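Local coordinates for protein beta-mannosidase (Trichoderma harzianum, PDB 4CVU) that hydrolyses beta-mannosides, probably releasing terminal beta-D-mannose from their non-reducing ends, as a fungal member of glycoside hydrolase family 2, at residues 200-205 and 704-709; 573-578 and 715-720; 627-632 and 645-650. One frame throughout, in Å; residues are numbered along the deposited sequence.

Contact 1. Residues 200-205 and 704-709; sequences WDWGPA and LYWQLN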
loop_
_atom_site.group_PDB
_atom_site.type_symbol
_atom_site.label_atom_id
_atom_site.label_comp_id
_atom_site.label_asym_id
_atom_site.label_seq_id
_atom_site.Cartn_x
_atom_site.Cartn_y
_atom_site.Cartn_z
ATOM N N TRP A 200 -8.419 -9.406 19.682
ATOM C CA TRP A 200 -9.214 -8.624 20.660
ATOM C C TRP A 200 -9.996 -7.588 19.856
ATOM O O TRP A 200 -9.853 -7.483 18.610
ATOM C CB TRP A 200 -8.320 -8.001 21.764
ATOM C CG TRP A 200 -8.953 -7.945 23.200
ATOM C CD1 TRP A 200 -9.597 -6.901 23.759
ATOM C CD2 TRP A 200 -8.965 -8.996 24.193
ATOM N NE1 TRP A 200 -10.040 -7.215 25.031
ATOM C CE2 TRP A 200 -9.669 -8.499 25.317
ATOM C CE3 TRP A 200 -8.480 -10.298 24.230
ATOM C CZ2 TRP A 200 -9.881 -9.254 26.467
ATOM C CZ3 TRP A 200 -8.669 -11.061 25.401
ATOM C CH2 TRP A 200 -9.372 -10.518 26.511
ATOM N N ASP A 201 -10.830 -6.813 20.551
ATOM C CA ASP A 201 -11.652 -5.826 19.902
ATOM C C ASP A 201 -10.889 -4.561 19.489
ATOM O O ASP A 201 -11.504 -3.669 18.956
ATOM C CB ASP A 201 -12.927 -5.475 20.721
ATOM C CG ASP A 201 -12.646 -4.950 22.106
ATOM O OD1 ASP A 201 -11.478 -4.742 22.519
ATOM O OD2 ASP A 201 -13.652 -4.708 22.824
ATOM N N TRP A 202 -9.565 -4.545 19.640
ATOM C CA TRP A 202 -8.719 -3.519 19.074
ATOM C C TRP A 202 -7.504 -4.087 18.339
ATOM O O TRP A 202 -6.644 -3.325 18.014
ATOM C CB TRP A 202 -8.190 -2.527 20.137
ATOM C CG TRP A 202 -7.954 -3.139 21.461
ATOM C CD1 TRP A 202 -8.740 -2.973 22.587
ATOM C CD2 TRP A 202 -6.943 -4.069 21.811
ATOM N NE1 TRP A 202 -8.254 -3.736 23.608
ATOM C CE2 TRP A 202 -7.142 -4.409 23.157
ATOM C CE3 TRP A 202 -5.860 -4.652 21.117
ATOM C CZ2 TRP A 202 -6.324 -5.310 23.812
ATOM C CZ3 TRP A 202 -5.048 -5.500 21.775
ATOM C CH2 TRP A 202 -5.256 -5.837 23.099
ATOM N N GLY A 203 -7.418 -5.378 18.126
ATOM C CA GLY A 203 -6.170 -5.985 17.557
ATOM C C GLY A 203 -6.424 -7.271 16.827
ATOM O O GLY A 203 -7.536 -7.854 16.926
ATOM N N PRO A 204 -5.423 -7.715 16.026
ATOM C CA PRO A 204 -5.498 -8.897 15.170
ATOM C C PRO A 204 -5.190 -10.179 15.938
ATOM O O PRO A 204 -4.819 -10.140 17.158
ATOM C CB PRO A 204 -4.391 -8.633 14.116
ATOM C CG PRO A 204 -3.357 -7.864 14.884
ATOM C CD PRO A 204 -4.117 -7.027 15.904
ATOM N N ALA A 205 -5.330 -11.308 15.255
ATOM C CA ALA A 205 -5.148 -12.602 15.869
ATOM C C ALA A 205 -4.116 -13.412 15.133
ATOM O O ALA A 205 -4.493 -14.360 14.413
ATOM C CB ALA A 205 -6.465 -13.361 15.855
ATOM N N LEU A 704 -7.989 6.604 34.749
ATOM C CA LEU A 704 -7.181 5.880 33.732
ATOM C C LEU A 704 -8.037 5.613 32.517
ATOM O O LEU A 704 -8.833 4.669 32.483
ATOM C CB LEU A 704 -6.634 4.557 34.292
ATOM C CG LEU A 704 -5.886 4.593 35.623
ATOM C CD1 LEU A 704 -5.508 3.198 36.109
ATOM C CD2 LEU A 704 -4.660 5.471 35.569
ATOM N N TYR A 705 -7.909 6.442 31.504
ATOM C CA TYR A 705 -8.742 6.251 30.324
ATOM C C TYR A 705 -8.386 4.989 29.521
ATOM O O TYR A 705 -7.244 4.475 29.548
ATOM C CB TYR A 705 -8.790 7.524 29.474
ATOM C CG TYR A 705 -7.529 7.915 28.672
ATOM C CD1 TYR A 705 -7.156 7.214 27.540
ATOM C CD2 TYR A 705 -6.767 9.029 29.032
ATOM C CE1 TYR A 705 -6.039 7.613 26.784
ATOM C CE2 TYR A 705 -5.662 9.426 28.287
ATOM C CZ TYR A 705 -5.302 8.719 27.168
ATOM O OH TYR A 705 -4.198 9.102 26.411
ATOM N N TRP A 706 -9.397 4.482 28.825
ATOM C CA TRP A 706 -9.237 3.352 27.906
ATOM C C TRP A 706 -9.155 3.927 26.492
ATOM O O TRP A 706 -10.143 4.490 26.014
ATOM C CB TRP A 706 -10.418 2.345 28.034
ATOM C CG TRP A 706 -10.072 1.164 27.210
ATOM C CD1 TRP A 706 -10.291 1.017 25.893
ATOM C CD2 TRP A 706 -9.257 0.050 27.606
ATOM N NE1 TRP A 706 -9.719 -0.121 25.428
ATOM C CE2 TRP A 706 -9.075 -0.747 26.467
ATOM C CE3 TRP A 706 -8.709 -0.365 28.816
ATOM C CZ2 TRP A 706 -8.371 -1.912 26.493
ATOM C CZ3 TRP A 706 -7.982 -1.534 28.848
ATOM C CH2 TRP A 706 -7.814 -2.300 27.684
ATOM N N GLN A 707 -8.035 3.829 25.763
ATOM C CA GLN A 707 -6.818 3.123 26.091
ATOM C C GLN A 707 -5.687 4.027 25.617
ATOM O O GLN A 707 -5.917 4.953 24.826
ATOM C CB GLN A 707 -6.731 1.782 25.343
ATOM C CG GLN A 707 -6.808 1.905 23.832
ATOM C CD GLN A 707 -7.152 0.618 23.105
ATOM O OE1 GLN A 707 -8.293 0.178 23.123
ATOM N NE2 GLN A 707 -6.167 0.025 22.427
ATOM N N LEU A 708 -4.484 3.812 26.136
ATOM C CA LEU A 708 -3.403 4.706 25.805
ATOM C C LEU A 708 -3.103 4.552 24.343
ATOM O O LEU A 708 -3.016 5.542 23.612
ATOM C CB LEU A 708 -2.141 4.391 26.633
ATOM C CG LEU A 708 -0.816 5.044 26.135
ATOM C CD1 LEU A 708 -0.808 6.521 26.403
ATOM C CD2 LEU A 708 0.348 4.448 26.850
ATOM N N ASN A 709 -2.921 3.296 23.920
ATOM C CA ASN A 709 -2.138 3.029 22.713
ATOM C C ASN A 709 -2.721 1.949 21.798
ATOM O O ASN A 709 -3.602 1.187 22.230
ATOM C CB ASN A 709 -0.704 2.676 23.110
ATOM C CG ASN A 709 -0.619 1.367 23.874
ATOM O OD1 ASN A 709 -1.331 1.171 24.859
ATOM N ND2 ASN A 709 0.251 0.461 23.428
#
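Trp202 presents one face of its indole to the side-chain amide of Gln707, while its NE1 reaches Trp706. The amide does not lie flat on the ring: the two planes are 88° apart, so the Gln707 group stands upright over the rim of the five-membered ring. OE1 of Gln707 comes to 3.2 Å from CD1 of Trp202, and NE2 of the same amide lies 3.8 Å from Trp202 CG. Against Trp706 the geometry is different. Trp202 NE1 arrives at the edge of that second indole, near its plane, and is 3.4 Å from Trp706 CZ2; with the planes inclined at 36° the pair is neither stacked nor T-shaped. Trp200 CD1 lies over the other face of Trp202, so the ring is held between its own loop and Gln707.

Strand 702-705 pairs in parallel with strand 380-389 and closes the (beta/alpha)8 barrel, and the peptide bond between Trp706 and Gln707, at its C-terminal end, is cis, a non-proline cis bond found at the end of the last barrel strand in many enzymes of clan GH-A. Residues 200-205 belong to the galactose-binding-like region, so the contact brings that region's loop onto the end of the barrel. Trp422 meets Trp200, Trp202 and Trp706 edge-to-face, making a buried tryptophan cluster.

With CG lodged between the backbone N and the carbonyl carbon, Gln707 sends an extended chain toward Trp202, and its CB packs over a face of Trp706. The amide is probably kept from flipping mainly by NE2, which donates an almost straight bond, 2.8 Å long and in the amide plane, to Asn709 O; OE1 accepts a weak, bent one from Trp706 NE1 at 2.7 Å.

Contact 2. Residues 573-578 and 715-720; sequences YNYDTS and PTWAGL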
loop_
_atom_site.group_PDB
_atom_site.type_symbol
_atom_site.label_atom_id
_atom_site.label_comp_id
_atom_site.label_asym_id
_atom_site.label_seq_id
_atom_site.Cartn_x
_atom_site.Cartn_y
_atom_site.Cartn_z
ATOM N N TYR A 573 -18.651 2.629 29.349
ATOM C CA TYR A 573 -18.662 2.412 27.927
ATOM C C TYR A 573 -20.076 2.541 27.410
ATOM O O TYR A 573 -20.559 1.677 26.685
ATOM C CB TYR A 573 -18.101 1.037 27.618
ATOM C CG TYR A 573 -16.644 0.854 27.946
ATOM C CD1 TYR A 573 -15.650 1.387 27.128
ATOM C CD2 TYR A 573 -16.257 0.081 29.038
ATOM C CE1 TYR A 573 -14.317 1.165 27.397
ATOM C CE2 TYR A 573 -14.930 -0.131 29.324
ATOM C CZ TYR A 573 -13.963 0.412 28.499
ATOM O OH TYR A 573 -12.652 0.162 28.818
ATOM N N ASN A 574 -20.748 3.616 27.762
ATOM C CA ASN A 574 -22.051 3.881 27.186
ATOM C C ASN A 574 -21.885 4.431 25.757
ATOM O O ASN A 574 -21.306 5.491 25.557
ATOM C CB ASN A 574 -22.811 4.838 28.103
ATOM C CG ASN A 574 -24.260 4.972 27.733
ATOM O OD1 ASN A 574 -24.626 4.920 26.558
ATOM N ND2 ASN A 574 -25.107 5.169 28.752
ATOM N N TYR A 575 -22.386 3.688 24.765
ATOM C CA TYR A 575 -22.190 4.003 23.341
ATOM C C TYR A 575 -23.428 4.702 22.732
ATOM O O TYR A 575 -23.520 4.952 21.516
ATOM C CB TYR A 575 -21.807 2.736 22.573
ATOM C CG TYR A 575 -20.449 2.159 22.970
ATOM C CD1 TYR A 575 -19.279 2.830 22.648
ATOM C CD2 TYR A 575 -20.340 0.956 23.650
ATOM C CE1 TYR A 575 -18.039 2.347 23.007
ATOM C CE2 TYR A 575 -19.100 0.452 24.017
ATOM C CZ TYR A 575 -17.936 1.157 23.686
ATOM O OH TYR A 575 -16.682 0.705 24.028
ATOM N N ASP A 576 -24.363 5.062 23.599
ATOM C CA ASP A 576 -25.501 5.855 23.220
ATOM C C ASP A 576 -25.087 7.322 23.141
ATOM O O ASP A 576 -24.980 7.991 24.172
ATOM C CB ASP A 576 -26.613 5.670 24.263
ATOM C CG ASP A 576 -27.845 6.516 23.983
ATOM O OD1 ASP A 576 -27.900 7.250 22.979
ATOM O OD2 ASP A 576 -28.784 6.444 24.819
ATOM N N THR A 577 -24.912 7.827 21.917
ATOM C CA THR A 577 -24.331 9.152 21.716
ATOM C C THR A 577 -25.213 10.298 22.187
ATOM O O THR A 577 -24.740 11.398 22.274
ATOM C CB THR A 577 -23.973 9.436 20.262
ATOM O OG1 THR A 577 -25.169 9.397 19.452
ATOM C CG2 THR A 577 -22.944 8.408 19.780
ATOM N N SER A 578 -26.485 10.040 22.481
ATOM C CA SER A 578 -27.369 11.076 23.022
ATOM C C SER A 578 -27.098 11.472 24.489
ATOM O O SER A 578 -27.593 12.507 24.942
ATOM C CB SER A 578 -28.837 10.660 22.885
ATOM O OG SER A 578 -29.103 9.565 23.742
ATOM N N PRO A 715 -9.501 1.483 13.679
ATOM C CA PRO A 715 -10.283 2.346 14.573
ATOM C C PRO A 715 -10.396 1.732 15.952
ATOM O O PRO A 715 -10.856 0.600 16.084
ATOM C CB PRO A 715 -11.626 2.456 13.889
ATOM C CG PRO A 715 -11.718 1.321 12.995
ATOM C CD PRO A 715 -10.334 0.838 12.661
ATOM N N THR A 716 -9.925 2.456 16.971
ATOM C CA THR A 716 -9.992 1.971 18.366
ATOM C C THR A 716 -10.177 3.067 19.416
ATOM O O THR A 716 -10.354 4.255 19.121
ATOM C CB THR A 716 -8.664 1.282 18.762
ATOM O OG1 THR A 716 -7.733 2.319 19.093
ATOM C CG2 THR A 716 -8.066 0.329 17.627
ATOM N N TRP A 717 -10.038 2.686 20.664
ATOM C CA TRP A 717 -10.093 3.625 21.796
ATOM C C TRP A 717 -8.735 4.343 22.072
ATOM O O TRP A 717 -8.636 5.145 23.010
ATOM C CB TRP A 717 -10.561 2.905 23.072
ATOM C CG TRP A 717 -11.854 2.142 23.002
ATOM C CD1 TRP A 717 -13.063 2.535 23.556
ATOM C CD2 TRP A 717 -12.091 0.829 22.454
ATOM N NE1 TRP A 717 -14.018 1.617 23.299
ATOM C CE2 TRP A 717 -13.467 0.544 22.651
ATOM C CE3 TRP A 717 -11.304 -0.100 21.769
ATOM C CZ2 TRP A 717 -14.064 -0.624 22.176
ATOM C CZ3 TRP A 717 -11.889 -1.271 21.312
ATOM C CH2 TRP A 717 -13.272 -1.528 21.512
ATOM N N ALA A 718 -7.691 4.052 21.275
ATOM C CA ALA A 718 -6.370 4.595 21.528
ATOM C C ALA A 718 -6.314 6.099 21.417
ATOM O O ALA A 718 -7.122 6.715 20.688
ATOM C CB ALA A 718 -5.357 3.964 20.543
ATOM N N GLY A 719 -5.403 6.709 22.191
ATOM C CA GLY A 719 -5.036 8.088 22.043
ATOM C C GLY A 719 -3.733 8.186 21.230
ATOM O O GLY A 719 -3.483 9.196 20.645
ATOM N N LEU A 720 -2.938 7.149 21.246
ATOM C CA LEU A 720 -1.641 7.109 20.499
ATOM C C LEU A 720 -1.727 5.980 19.503
ATOM O O LEU A 720 -1.994 4.844 19.865
ATOM C CB LEU A 720 -0.485 6.858 21.440
ATOM C CG LEU A 720 -0.326 7.740 22.696
ATOM C CD1 LEU A 720 0.859 7.243 23.497
ATOM C CD2 LEU A 720 -0.201 9.217 22.406
#
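Tyr573, Tyr575 and Trp717 all turn CG anti to their own carbonyl carbon, chi1 being -66° in both tyrosines, and these rotations direct the two phenol rings at the indole from the same loop. Tyr575 meets it through its hydroxyl. Trp717 NE1 donates to Tyr575 OH at 2.9 Å, with an N-H...O angle of 145°; the oxygen lies close to the indole plane, and the indole nitrogen lies near the plane of the phenol ring, so the two groups meet edge to edge. The same hydroxyl is 3.5 Å from Trp717 CZ2, beside the benzo ring.

Tyr573 approaches differently, turning an edge toward the face of the five-membered ring in an offset edge-to-face pair with planes at 82°. Its CE1 is 4.1 Å from Trp717 NE1, a looser contact than the hydrogen bond. The phenol hydroxyl of Tyr573 is engaged elsewhere, with Glu594.

Both segments are loops of the (beta/alpha)8 barrel domain, one following strand 570-572 and the other lying between strand 702-705 and helix 729-736. Each is shaped by small side-chain turns. Asn574 OD1 accepts from Asp576 N at 3.0 Å, an Asx turn that encloses Tyr575; a second begins at Asp576, whose OD1 is met from one face of its carboxylate by both N and OG of Ser578. Across the contact, Thr716 OG1 accepts from Ala718 N at 2.8 Å, an ST turn spanning Trp717. His628 and Trp706 both meet the indole edge-to-face, placing Trp717 among aromatic neighbours.

Contact 3. Residues 627-632 and 645-650; sequences HHYPAG and QVEMTL. With NAG (2-acetamido-2-deoxy-beta-D-glucopyranose), chain B; NAG (2-acetamido-2-deoxy-beta-D-glucopyranose), chain L; NAG (2-acetamido-2-deoxy-beta-D-glucopyranose), chain C.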
loop_
_atom_site.group_PDB
_atom_site.type_symbol
_atom_site.label_atom_id
_atom_site.label_comp_id
_atom_site.label_asym_id
_atom_site.label_seq_id
_atom_site.Cartn_x
_atom_site.Cartn_y
_atom_site.Cartn_z
ATOM N N HIS A 627 -12.426 -3.969 14.936
ATOM C CA HIS A 627 -12.837 -5.125 15.687
ATOM C C HIS A 627 -13.788 -4.774 16.793
ATOM O O HIS A 627 -14.043 -5.600 17.653
ATOM C CB HIS A 627 -11.646 -5.924 16.187
ATOM C CG HIS A 627 -10.902 -6.619 15.086
ATOM N ND1 HIS A 627 -9.733 -7.310 15.291
ATOM C CD2 HIS A 627 -11.185 -6.746 13.769
ATOM C CE1 HIS A 627 -9.324 -7.843 14.156
ATOM N NE2 HIS A 627 -10.180 -7.506 13.213
ATOM N N HIS A 628 -14.293 -3.558 16.758
ATOM C CA HIS A 628 -15.407 -3.143 17.625
ATOM C C HIS A 628 -16.637 -3.131 16.725
ATOM O O HIS A 628 -16.859 -2.139 16.040
ATOM C CB HIS A 628 -15.158 -1.735 18.196
ATOM C CG HIS A 628 -16.233 -1.272 19.144
ATOM N ND1 HIS A 628 -16.618 -2.011 20.244
ATOM C CD2 HIS A 628 -16.955 -0.126 19.191
ATOM C CE1 HIS A 628 -17.563 -1.354 20.911
ATOM N NE2 HIS A 628 -17.789 -0.210 20.290
ATOM N N TYR A 629 -17.453 -4.194 16.683
ATOM C CA TYR A 629 -17.471 -5.310 17.605
ATOM C C TYR A 629 -16.837 -6.555 16.997
ATOM O O TYR A 629 -16.887 -6.742 15.794
ATOM C CB TYR A 629 -18.914 -5.645 17.978
ATOM C CG TYR A 629 -19.529 -4.585 18.815
ATOM C CD1 TYR A 629 -19.923 -3.386 18.254
ATOM C CD2 TYR A 629 -19.673 -4.757 20.189
ATOM C CE1 TYR A 629 -20.470 -2.382 19.031
ATOM C CE2 TYR A 629 -20.223 -3.763 20.979
ATOM C CZ TYR A 629 -20.613 -2.573 20.394
ATOM O OH TYR A 629 -21.144 -1.581 21.156
ATOM N N PRO A 630 -16.281 -7.433 17.840
ATOM C CA PRO A 630 -15.488 -8.519 17.313
ATOM C C PRO A 630 -16.370 -9.636 16.675
ATOM O O PRO A 630 -17.597 -9.710 16.887
ATOM C CB PRO A 630 -14.702 -9.002 18.531
ATOM C CG PRO A 630 -15.506 -8.613 19.705
ATOM C CD PRO A 630 -16.410 -7.493 19.312
ATOM N N ALA A 631 -15.711 -10.452 15.890
ATOM C CA ALA A 631 -16.353 -11.392 15.007
ATOM C C ALA A 631 -17.044 -12.540 15.762
ATOM O O ALA A 631 -17.970 -13.151 15.235
ATOM C CB ALA A 631 -15.311 -11.930 14.006
ATOM N N GLY A 632 -16.599 -12.817 16.982
ATOM C CA GLY A 632 -17.107 -13.931 17.755
ATOM C C GLY A 632 -16.679 -15.272 17.182
ATOM O O GLY A 632 -17.421 -16.239 17.272
ATOM N N GLN A 645 -18.334 1.179 13.145
ATOM C CA GLN A 645 -18.449 2.190 12.100
ATOM C C GLN A 645 -19.650 3.124 12.321
ATOM O O GLN A 645 -19.541 4.363 12.179
ATOM C CB GLN A 645 -18.561 1.551 10.725
ATOM C CG GLN A 645 -17.365 0.719 10.324
ATOM C CD GLN A 645 -16.100 1.531 10.292
ATOM O OE1 GLN A 645 -15.257 1.447 11.186
ATOM N NE2 GLN A 645 -15.977 2.347 9.281
ATOM N N VAL A 646 -20.784 2.540 12.666
ATOM C CA VAL A 646 -22.011 3.297 12.908
ATOM C C VAL A 646 -21.918 4.161 14.164
ATOM O O VAL A 646 -22.374 5.297 14.161
ATOM C CB VAL A 646 -23.240 2.368 12.954
ATOM C CG1 VAL A 646 -24.498 3.080 13.488
ATOM C CG2 VAL A 646 -23.510 1.829 11.558
ATOM N N GLU A 647 -21.348 3.632 15.234
ATOM C CA GLU A 647 -21.169 4.435 16.465
ATOM C C GLU A 647 -20.377 5.701 16.173
ATOM O O GLU A 647 -20.739 6.806 16.565
ATOM C CB GLU A 647 -20.513 3.626 17.574
ATOM C CG GLU A 647 -21.444 2.602 18.248
ATOM C CD GLU A 647 -20.698 1.645 19.186
ATOM O OE1 GLU A 647 -19.461 1.773 19.349
ATOM O OE2 GLU A 647 -21.355 0.765 19.797
ATOM N N MET A 648 -19.273 5.585 15.433
ATOM C CA MET A 648 -18.510 6.762 15.173
ATOM C C MET A 648 -19.281 7.735 14.306
ATOM O O MET A 648 -19.206 8.960 14.507
ATOM C CB MET A 648 -17.163 6.352 14.491
ATOM C CG MET A 648 -16.251 5.585 15.400
ATOM S SD MET A 648 -14.637 5.369 14.519
ATOM C CE MET A 648 -15.277 4.129 13.454
ATOM N N THR A 649 -20.036 7.223 13.338
ATOM C CA THR A 649 -20.751 8.059 12.370
ATOM C C THR A 649 -21.835 8.848 13.076
ATOM O O THR A 649 -21.999 10.043 12.816
ATOM C CB THR A 649 -21.390 7.227 11.225
ATOM O OG1 THR A 649 -20.398 6.423 10.595
ATOM C CG2 THR A 649 -22.014 8.111 10.133
ATOM N N LEU A 650 -22.558 8.197 13.963
ATOM C CA LEU A 650 -23.621 8.869 14.690
ATOM C C LEU A 650 -23.104 9.965 15.660
ATOM O O LEU A 650 -23.730 11.035 15.821
ATOM C CB LEU A 650 -24.463 7.867 15.448
ATOM C CG LEU A 650 -25.382 6.898 14.685
ATOM C CD1 LEU A 650 -26.137 6.008 15.660
ATOM C CD2 LEU A 650 -26.366 7.633 13.771
HETATM C C1 NAG B . -20.791 3.686 7.024
HETATM C C2 NAG B . -21.511 5.016 7.105
HETATM C C3 NAG B . -22.728 4.978 8.032
HETATM C C4 NAG B . -23.636 3.766 7.803
HETATM C C5 NAG B . -22.758 2.554 7.786
HETATM C C6 NAG B . -23.547 1.266 7.536
HETATM C C7 NAG B . -20.112 6.998 6.817
HETATM C C8 NAG B . -19.280 8.072 7.466
HETATM N N2 NAG B . -20.632 6.068 7.599
HETATM O O3 NAG B . -23.478 6.159 7.874
HETATM O O4 NAG B . -24.571 3.598 8.844
HETATM O O5 NAG B . -21.756 2.674 6.796
HETATM O O6 NAG B . -24.220 1.337 6.293
HETATM O O7 NAG B . -20.303 7.041 5.595
HETATM C C1 NAG L . -21.018 -10.972 16.340
HETATM C C2 NAG L . -22.263 -10.525 17.053
HETATM C C3 NAG L . -22.934 -11.730 17.692
HETATM C C4 NAG L . -23.168 -12.781 16.604
HETATM C C5 NAG L . -21.859 -13.088 15.870
HETATM C C6 NAG L . -22.020 -14.101 14.743
HETATM C C7 NAG L . -22.612 -8.424 18.289
HETATM C C8 NAG L . -22.077 -7.467 19.332
HETATM N N2 NAG L . -21.890 -9.515 18.027
HETATM O O3 NAG L . -24.142 -11.288 18.314
HETATM O O4 NAG L . -23.688 -13.991 17.138
HETATM O O5 NAG L . -21.362 -11.889 15.312
HETATM O O6 NAG L . -22.984 -13.614 13.842
HETATM O O7 NAG L . -23.664 -8.144 17.729
HETATM C C1 NAG C . -25.820 4.260 8.647
HETATM C C2 NAG C . -26.861 3.520 9.485
HETATM C C3 NAG C . -28.198 4.214 9.489
HETATM C C4 NAG C . -28.026 5.671 9.865
HETATM C C5 NAG C . -27.008 6.309 8.939
HETATM C C6 NAG C . -26.756 7.762 9.340
HETATM C C7 NAG C . -26.901 1.076 9.702
HETATM C C8 NAG C . -27.055 -0.228 8.977
HETATM N N2 NAG C . -27.015 2.186 8.957
HETATM O O3 NAG C . -28.993 3.599 10.460
HETATM O O4 NAG C . -29.266 6.339 9.765
HETATM O O5 NAG C . -25.770 5.621 9.015
HETATM O O6 NAG C . -25.664 8.239 8.591
HETATM O O7 NAG C . -26.706 1.072 10.920
#
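Helix 638-655 and the loop leading into it are joined where Glu647 reaches back to His628 and Tyr629, with N-linked sugars lying alongside. The extended Glu647 side chain divides its carboxylate between the two rings. Tyr629 OH donates to Glu647 OE2 at 2.7 Å, and that oxygen receives it on its syn lone pair, with the phenol and carboxylate planes 78° apart. Glu647 OE1 lies at the imidazole edge, near the ring plane, and takes a bond of 2.8 Å from His628 NE2 that is bent (127°) and weak. A cis peptide links the two aromatic residues, and CE1 of each lies over a face of the other's ring. Beyond Tyr629, the acetamido methyl C8 of NAG (chain L) lies 3.7 Å from its CD2. On the helix, Thr649 OG1 accepts from N2 of NAG (chain B) at 3.0 Å while donating to Gln645 O at 2.7 Å. A phenylalanine in place of Tyr629 would probably leave Glu647 OE2 without its hydroxyl mate and the carboxylate freer to turn. Two donors, the phenol firmly and the imidazole weakly, would be expected to favour an ionised Glu647, which in turn may favour a protonated His628.

Followed from the N terminus, the chain first passes 200-205, in the galactose-binding-like region, and, after the Ig-like family 2 domain, enters the barrel domain, where 573-578 opens contact 2. Contact 3 is the most local of the three: its loop, from 627-632 to the helix segment 645-650, opens and shuts within the long spans of both others. Next 704-709 closes contact 1, and 715-720 closes contact 2, so these two cross. They are joined directly, Leu708 O lying 3.0 Å from Gly719 N, probably hydrogen-bonded. Contact 3 touches both: Gly203 O probably accepts from His627 ND1, and Tyr575 packs against both His628 and Tyr629. Galactose-binding-like loop, barrel loops and helix 638-655 are thereby connected.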